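Local atomic coordinates of phospholyase (Arthrobacter aurescens, PDB entry 5G4I), a protein that uses covalently bound pyridoxal phosphate to act as a phospholyase, although its class III family consists largely of transaminases. Residues Asn271-Met283 / Ile289-Glu301. Residues are numbered along the deposited sequence; the frame is centred on the assembly and turned at random.
With PLP (pyridoxal-5'-phosphate), chain C.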
ATOM      1  N   ASN A 271     -17.818 -18.633  17.040  1.00 15.70           N
ATOM      2  CA  ASN A 271     -16.938 -19.357  17.932  1.00 17.13           C
ATOM      3  C   ASN A 271     -15.691 -19.869  17.156  1.00 18.46           C
ATOM      4  O   ASN A 271     -15.507 -21.064  16.832  1.00 20.39           O
ATOM      5  CB  ASN A 271     -17.679 -20.528  18.603  1.00 21.05           C
ATOM      6  CG  ASN A 271     -16.825 -21.229  19.657  1.00 29.94           C
ATOM      7  OD1 ASN A 271     -15.840 -20.677  20.216  1.00 33.69           O
ATOM      8  ND2 ASN A 271     -17.164 -22.497  19.906  1.00 38.05           N
ATOM      9  N   VAL A 272     -14.833 -18.907  16.796  1.00 13.87           N
ATOM     10  CA  VAL A 272     -13.669 -19.134  15.942  1.00 13.68           C
ATOM     11  C   VAL A 272     -12.496 -18.234  16.393  1.00 12.59           C
ATOM     12  O   VAL A 272     -12.726 -17.101  16.877  1.00 13.97           O
ATOM     13  CB  VAL A 272     -13.963 -18.818  14.440  1.00 13.85           C
ATOM     14  CG1 VAL A 272     -14.096 -17.305  14.124  1.00 14.14           C
ATOM     15  CG2 VAL A 272     -12.920 -19.419  13.490  1.00 14.17           C
ATOM     16  N   GLU A 273     -11.282 -18.765  16.300  1.00 13.20           N
ATOM     17  CA  GLU A 273     -10.040 -17.946  16.523  1.00 14.42           C
ATOM     18  C   GLU A 273      -9.224 -18.108  15.246  1.00 11.58           C
ATOM     19  O   GLU A 273      -8.589 -19.141  14.979  1.00 11.98           O
ATOM     20  CB  GLU A 273      -9.180 -18.367  17.712  1.00 16.82           C
ATOM     21  CG  GLU A 273      -7.991 -17.413  17.890  1.00 20.67           C
ATOM     22  CD  GLU A 273      -7.034 -17.840  19.031  1.00 27.57           C
ATOM     23  OE1 GLU A 273      -7.506 -18.303  20.115  1.00 32.63           O
ATOM     24  OE2 GLU A 273      -5.786 -17.752  18.879  1.00 22.62           O
ATOM     25  N   PRO A 274      -9.245 -17.082  14.352  1.00 11.55           N
ATOM     26  CA  PRO A 274      -8.421 -17.148  13.141  1.00 10.23           C
ATOM     27  C   PRO A 274      -6.922 -17.164  13.391  1.00 10.25           C
ATOM     28  O   PRO A 274      -6.434 -16.593  14.393  1.00 11.39           O
ATOM     29  CB  PRO A 274      -8.817 -15.861  12.371  1.00 12.10           C
ATOM     30  CG  PRO A 274      -9.897 -15.292  13.080  1.00 17.18           C
ATOM     31  CD  PRO A 274      -9.912 -15.784  14.504  1.00 12.50           C
ATOM     32  N   GLU A 275      -6.152 -17.740  12.449  1.00  9.66           N
ATOM     33  CA  GLU A 275      -4.720 -17.691  12.445  1.00  9.72           C
ATOM     34  C   GLU A 275      -4.147 -16.320  11.978  1.00  9.16           C
ATOM     35  O   GLU A 275      -3.021 -15.956  12.318  1.00  9.82           O
ATOM     36  CB  GLU A 275      -4.038 -18.783  11.642  1.00 10.75           C
ATOM     37  CG  GLU A 275      -4.314 -20.190  12.162  1.00 11.48           C
ATOM     38  CD  GLU A 275      -5.543 -20.858  11.566  1.00 12.47           C
ATOM     39  OE1 GLU A 275      -6.513 -20.230  11.058  1.00 12.06           O
ATOM     40  OE2 GLU A 275      -5.613 -22.162  11.636  1.00 14.92           O
ATOM     41  N   LEU A 276      -4.963 -15.645  11.131  1.00  9.32           N
ATOM     42  CA  LEU A 276      -4.541 -14.383  10.491  1.00 10.00           C
ATOM     43  C   LEU A 276      -5.755 -13.443  10.509  1.00  8.71           C
ATOM     44  O   LEU A 276      -6.900 -13.854  10.235  1.00  9.45           O
ATOM     45  CB  LEU A 276      -4.222 -14.653   8.967  1.00 10.92           C
ATOM     46  CG  LEU A 276      -2.890 -15.469   8.728  1.00 10.71           C
ATOM     47  CD1 LEU A 276      -2.960 -16.290   7.407  1.00 12.57           C
ATOM     48  CD2 LEU A 276      -1.696 -14.555   8.766  1.00 11.55           C
ATOM     49  N   VAL A 277      -5.446 -12.176  10.868  1.00  8.15           N
ATOM     50  CA  VAL A 277      -6.484 -11.077  10.945  1.00  9.24           C
ATOM     51  C   VAL A 277      -5.940  -9.865  10.185  1.00  9.51           C
ATOM     52  O   VAL A 277      -4.825  -9.434  10.455  1.00 10.42           O
ATOM     53  CB  VAL A 277      -6.850 -10.699  12.418  1.00  9.33           C
ATOM     54  CG1 VAL A 277      -7.905  -9.627  12.416  1.00 10.72           C
ATOM     55  CG2 VAL A 277      -7.314 -11.909  13.182  1.00 11.20           C
ATOM     56  N   THR A 278      -6.711  -9.399   9.201  1.00  8.17           N
ATOM     57  CA  THR A 278      -6.263  -8.212   8.393  1.00  8.42           C
ATOM     58  C   THR A 278      -7.157  -7.009   8.733  1.00  8.29           C
ATOM     59  O   THR A 278      -8.309  -7.121   9.118  1.00  9.16           O
ATOM     60  CB  THR A 278      -6.300  -8.549   6.882  1.00  8.15           C
ATOM     61  OG1 THR A 278      -7.631  -8.909   6.538  1.00  8.68           O
ATOM     62  CG2 THR A 278      -5.349  -9.700   6.534  1.00  9.35           C
ATOM     63  N   MET A 279      -6.603  -5.810   8.532  1.00  8.88           N
ATOM     64  CA  MET A 279      -7.301  -4.565   8.912  1.00  9.56           C
ATOM     65  C   MET A 279      -6.754  -3.418   8.035  1.00  8.84           C
ATOM     66  O   MET A 279      -5.692  -3.484   7.392  1.00  8.82           O
ATOM     67  CB  MET A 279      -7.183  -4.332  10.397  1.00 11.96           C
ATOM     68  CG  MET A 279      -5.825  -4.133  10.808  1.00 12.14           C
ATOM     69  SD  MET A 279      -5.570  -4.281  12.672  1.00 15.94           S
ATOM     70  CE  MET A 279      -5.958  -5.650  13.044  1.00 13.31           C
ATOM     71  N   GLY A 280      -7.511  -2.307   8.065  1.00  9.01           N
ATOM     72  CA  GLY A 280      -7.186  -1.096   7.277  1.00 10.79           C
ATOM     73  C   GLY A 280      -8.238  -0.043   7.650  1.00 12.57           C
ATOM     74  O   GLY A 280      -8.509   0.221   8.831  1.00 14.04           O
ATOM     75  N   LYS A 281      -8.904   0.521   6.624  1.00 11.83           N
ATOM     76  CA  LYS A 281      -9.848   1.677   6.664  1.00 10.94           C
ATOM     77  C   LYS A 281      -9.762   2.550   7.943  1.00 10.33           C
ATOM     78  O   LYS A 281      -9.068   3.601   7.928  1.00 11.36           O
ATOM     79  CB  LYS A 281     -11.213   1.262   6.149  1.00 11.71           C
ATOM     80  CG  LYS A 281     -11.284   1.109   4.614  1.00 13.17           C
ATOM     81  CD  LYS A 281     -12.722   0.812   4.087  1.00 16.80           C
ATOM     82  CE  LYS A 281     -12.864   0.689   2.506  1.00 16.49           C
ATOM     83  NZ  LYS A 281     -12.724  -0.763   2.213  1.00 22.06           N
ATOM     84  N   PRO A 282     -10.610   2.285   8.990  1.00 12.35           N
ATOM     85  CA  PRO A 282     -10.552   3.176  10.174  1.00 11.63           C
ATOM     86  C   PRO A 282      -9.248   3.398  10.891  1.00 10.40           C
ATOM     87  O   PRO A 282      -9.162   4.325  11.751  1.00 10.79           O
ATOM     88  CB  PRO A 282     -11.531   2.448  11.179  1.00 11.75           C
ATOM     89  CG  PRO A 282     -11.380   1.006  10.760  1.00 12.64           C
ATOM     90  CD  PRO A 282     -11.417   1.092   9.280  1.00 12.34           C
ATOM     91  N   MET A 283      -8.288   2.467  10.772  1.00 10.77           N
ATOM     92  CA  MET A 283      -7.253   2.386  11.812  1.00 11.69           C
ATOM     93  C   MET A 283      -6.410   3.614  12.096  1.00 10.13           C
ATOM     94  O   MET A 283      -5.939   3.840  13.230  1.00 10.67           O
ATOM     95  CB  MET A 283      -6.406   1.138  11.728  1.00 19.61           C
ATOM     96  CG  MET A 283      -5.352   1.104  10.875  1.00 17.72           C
ATOM     97  SD  MET A 283      -4.597  -0.622  10.658  1.00 14.71           S
ATOM     98  CE  MET A 283      -3.584  -0.925  11.924  1.00 17.48           C
ATOM     99  N   ILE A 289      -2.769   3.220   6.624  1.00  9.39           N
ATOM    100  CA  ILE A 289      -2.233   2.189   7.558  1.00 10.15           C
ATOM    101  C   ILE A 289      -3.122   0.927   7.328  1.00 10.61           C
ATOM    102  O   ILE A 289      -4.363   1.029   7.211  1.00 10.42           O
ATOM    103  CB  ILE A 289      -2.290   2.575   9.064  1.00 11.93           C
ATOM    104  CG1 ILE A 289      -1.812   3.976   9.375  1.00 15.90           C
ATOM    105  CG2 ILE A 289      -1.531   1.557   9.929  1.00 12.27           C
ATOM    106  CD1 ILE A 289      -2.047   4.402  10.814  1.00 16.24           C
ATOM    107  N   GLY A 290      -2.444  -0.248   7.336  1.00  9.44           N
ATOM    108  CA  GLY A 290      -3.077  -1.540   7.455  1.00  8.71           C
ATOM    109  C   GLY A 290      -2.217  -2.451   8.336  1.00  8.53           C
ATOM    110  O   GLY A 290      -1.171  -2.070   8.821  1.00  9.00           O
ATOM    111  N   ALA A 291      -2.734  -3.654   8.569  1.00  8.83           N
ATOM    112  CA  ALA A 291      -1.958  -4.674   9.355  1.00 10.05           C
ATOM    113  C   ALA A 291      -2.431  -6.080   9.093  1.00  8.63           C
ATOM    114  O   ALA A 291      -3.590  -6.335   8.771  1.00  8.32           O
ATOM    115  CB  ALA A 291      -2.049  -4.384  10.888  1.00  9.85           C
ATOM    116  N   VAL A 292      -1.487  -7.038   9.359  1.00  9.08           N
ATOM    117  CA  VAL A 292      -1.787  -8.477   9.492  1.00  9.66           C
ATOM    118  C   VAL A 292      -1.360  -8.850  10.960  1.00  9.26           C
ATOM    119  O   VAL A 292      -0.185  -8.691  11.353  1.00 10.04           O
ATOM    120  CB  VAL A 292      -0.954  -9.305   8.515  1.00  8.51           C
ATOM    121  CG1 VAL A 292      -1.270 -10.802   8.751  1.00 10.33           C
ATOM    122  CG2 VAL A 292      -1.160  -8.903   7.092  1.00  8.72           C
ATOM    123  N   VAL A 293      -2.312  -9.288  11.780  1.00  9.08           N
ATOM    124  CA  VAL A 293      -2.054  -9.838  13.148  1.00  8.83           C
ATOM    125  C   VAL A 293      -2.072 -11.382  13.061  1.00  9.46           C
ATOM    126  O   VAL A 293      -2.940 -11.973  12.373  1.00  9.80           O
ATOM    127  CB  VAL A 293      -3.053  -9.238  14.182  1.00  9.81           C
ATOM    128  CG1 VAL A 293      -3.031 -10.045  15.507  1.00 10.51           C
ATOM    129  CG2 VAL A 293      -2.804  -7.753  14.378  1.00 10.35           C
ATOM    130  N   THR A 294      -1.058 -12.032  13.658  1.00  9.92           N
ATOM    131  CA  THR A 294      -0.880 -13.481  13.486  1.00 10.41           C
ATOM    132  C   THR A 294      -0.197 -14.083  14.722  1.00 10.15           C
ATOM    133  O   THR A 294      -0.038 -13.405  15.771  1.00 11.37           O
ATOM    134  CB  THR A 294      -0.238 -13.805  12.134  1.00 11.13           C
ATOM    135  OG1 THR A 294      -0.387 -15.235  11.822  1.00 12.01           O
ATOM    136  CG2 THR A 294       1.235 -13.426  12.078  1.00 10.56           C
ATOM    137  N   THR A 295       0.130 -15.389  14.610  1.00 11.96           N
ATOM    138  CA  THR A 295       0.760 -16.119  15.687  1.00 10.87           C
ATOM    139  C   THR A 295       2.290 -15.974  15.615  1.00 11.77           C
ATOM    140  O   THR A 295       2.918 -15.651  14.606  1.00 12.15           O
ATOM    141  CB  THR A 295       0.379 -17.614  15.586  1.00 12.43           C
ATOM    142  OG1 THR A 295       1.016 -18.195  14.425  1.00 13.72           O
ATOM    143  CG2 THR A 295      -1.058 -17.836  15.549  1.00 13.36           C
ATOM    144  N   ALA A 296       2.950 -16.252  16.738  1.00 13.43           N
ATOM    145  CA  ALA A 296       4.406 -16.308  16.781  1.00 14.44           C
ATOM    146  C   ALA A 296       5.011 -17.328  15.822  1.00 13.36           C
ATOM    147  O   ALA A 296       5.970 -16.991  15.111  1.00 15.01           O
ATOM    148  CB  ALA A 296       4.879 -16.613  18.196  1.00 16.00           C
ATOM    149  N   GLU A 297       4.459 -18.515  15.744  1.00 14.83           N
ATOM    150  CA  GLU A 297       4.948 -19.506  14.822  1.00 15.12           C
ATOM    151  C   GLU A 297       4.894 -19.049  13.359  1.00 13.17           C
ATOM    152  O   GLU A 297       5.842 -19.201  12.626  1.00 14.50           O
ATOM    153  CB  GLU A 297       4.136 -20.784  15.011  1.00 20.12           C
ATOM    154  CG  GLU A 297       4.256 -21.844  13.899  1.00 29.14           C
ATOM    155  CD  GLU A 297       3.109 -22.869  13.926  1.00 41.26           C
ATOM    156  OE1 GLU A 297       3.150 -23.722  14.858  1.00 50.92           O
ATOM    157  OE2 GLU A 297       2.173 -22.777  13.064  1.00 42.49           O
ATOM    158  N   LEU A 298       3.757 -18.437  12.945  1.00 12.75           N
ATOM    159  CA  LEU A 298       3.590 -18.003  11.563  1.00 12.61           C
ATOM    160  C   LEU A 298       4.539 -16.841  11.235  1.00 11.56           C
ATOM    161  O   LEU A 298       5.146 -16.815  10.101  1.00 12.67           O
ATOM    162  CB  LEU A 298       2.109 -17.649  11.192  1.00 13.34           C
ATOM    163  CG  LEU A 298       1.193 -18.927  11.122  1.00 14.39           C
ATOM    164  CD1 LEU A 298      -0.289 -18.611  11.014  1.00 15.24           C
ATOM    165  CD2 LEU A 298       1.535 -19.896   9.979  1.00 14.60           C
ATOM    166  N   LEU A 299       4.581 -15.813  12.122  1.00 11.61           N
ATOM    167  CA  LEU A 299       5.506 -14.681  11.839  1.00 12.22           C
ATOM    168  C   LEU A 299       6.975 -15.154  11.751  1.00 12.18           C
ATOM    169  O   LEU A 299       7.731 -14.734  10.899  1.00 12.64           O
ATOM    170  CB  LEU A 299       5.282 -13.525  12.852  1.00 14.41           C
ATOM    171  CG  LEU A 299       6.269 -12.322  12.647  1.00 14.88           C
ATOM    172  CD1 LEU A 299       5.593 -10.979  12.805  1.00 17.27           C
ATOM    173  CD2 LEU A 299       7.510 -12.445  13.565  1.00 17.94           C
ATOM    174  N   ASP A 300       7.412 -15.993  12.713  1.00 12.05           N
ATOM    175  CA  ASP A 300       8.794 -16.425  12.735  0.50 12.79           C
ATOM    176  C   ASP A 300       9.156 -17.254  11.457  1.00 12.39           C
ATOM    177  O   ASP A 300      10.196 -17.040  10.859  1.00 13.04           O
ATOM    178  CB  ASP A 300       9.017 -17.334  13.979  0.50 13.78           C
ATOM    179  CG  ASP A 300      10.491 -17.853  14.104  0.50 15.13           C
ATOM    180  OD1 ASP A 300      11.330 -17.042  14.318  0.50 17.18           O
ATOM    181  OD2 ASP A 300      10.764 -19.087  13.992  0.50 17.43           O
ATOM    182  N   GLU A 301       8.272 -18.156  11.023  1.00 12.48           N
ATOM    183  CA  GLU A 301       8.484 -18.967   9.853  1.00 12.46           C
ATOM    184  C   GLU A 301       8.684 -18.100   8.598  1.00 12.89           C
ATOM    185  O   GLU A 301       9.571 -18.283   7.776  1.00 13.26           O
ATOM    186  CB  GLU A 301       7.349 -19.984   9.669  1.00 13.26           C
ATOM    187  CG  GLU A 301       7.423 -20.754   8.374  1.00 15.99           C
ATOM    188  CD  GLU A 301       6.235 -21.654   8.159  1.00 18.12           C
ATOM    189  OE1 GLU A 301       5.114 -21.329   8.512  1.00 18.00           O
ATOM    190  OE2 GLU A 301       6.444 -22.757   7.666  1.00 26.64           O
TER
HETATM  191  N1  PLP C1441     -11.349  -5.700   2.342  1.00 12.73           N
HETATM  192  C2  PLP C1441     -12.504  -5.109   2.735  1.00 16.30           C
HETATM  193  C2A PLP C1441     -13.543  -5.911   3.474  1.00 18.70           C
HETATM  194  C3  PLP C1441     -12.746  -3.674   2.442  1.00 20.17           C
HETATM  195  O3  PLP C1441     -13.898  -3.059   2.828  1.00 23.21           O
HETATM  196  C4  PLP C1441     -11.689  -2.939   1.713  1.00 16.83           C
HETATM  197  C4A PLP C1441     -11.839  -1.505   1.375  1.00 22.92           C
HETATM  198  C5  PLP C1441     -10.473  -3.700   1.339  1.00 16.54           C
HETATM  199  C6  PLP C1441     -10.378  -5.047   1.679  1.00 15.60           C
HETATM  200  C5A PLP C1441      -9.347  -3.021   0.593  1.00 17.92           C
HETATM  201  O4P PLP C1441      -8.960  -1.838   1.288  1.00 15.90           O
HETATM  202  P   PLP C1441      -7.978  -0.767   0.594  1.00 13.70           P
HETATM  203  O1P PLP C1441      -8.877  -0.010  -0.354  1.00 13.28           O
HETATM  204  O2P PLP C1441      -7.459   0.054   1.750  1.00 17.26           O
HETATM  205  O3P PLP C1441      -6.933  -1.619  -0.085  1.00 16.56           O
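Ile289 meets Met283 with its CG2 branch, which lies 3.8 Å from Met283 CE, the two side chains crossing at about a right angle. Met283 SD rests 3.7 Å from Gly290 CA; a CB at Gly290 would instead crowd Met279 O. Ala291 CB takes both Met279 CG and Met283 CE; chi1 of Met283 (83°) sets CG between its backbone N and carbonyl carbon, and a bend at chi3 brings CE back over this strand. Shortening Met283 to an alanine is likely to leave Ile289 CG2 and Ala291 CB without their shared thioether neighbour and open a gap there. Ala291 N donates to Met279 O, while the return bond from Met279 N to Ala291 O is weak. Val292, on the opposite face, sets CG1 3.8 Å from Leu276 CD2, near helix 120-135. Val293 pairs with Val277 through two backbone bonds, the 2.8 Å one from Val293 N to Val277 O being nearly straight (164°), and its CG2 touches Met279 CE. Thr294 lies alongside Leu276, and its OG1 donates to Glu275 O at 2.8 Å. Thr295 N-caps the next helix, whose Leu298 CD1 packs on Glu275 CB; the Glu275 carboxylate forms a salt bridge with Arg242 and accepts from Val248 N. This antiparallel hairpin belongs to the central sheet of the large domain of a fold type I enzyme. Its apolar packing and backbone bonds hold the strand that ends two residues before Lys281, whose NZ is covalently joined to PLP C4A, consistent with an internal aldimine.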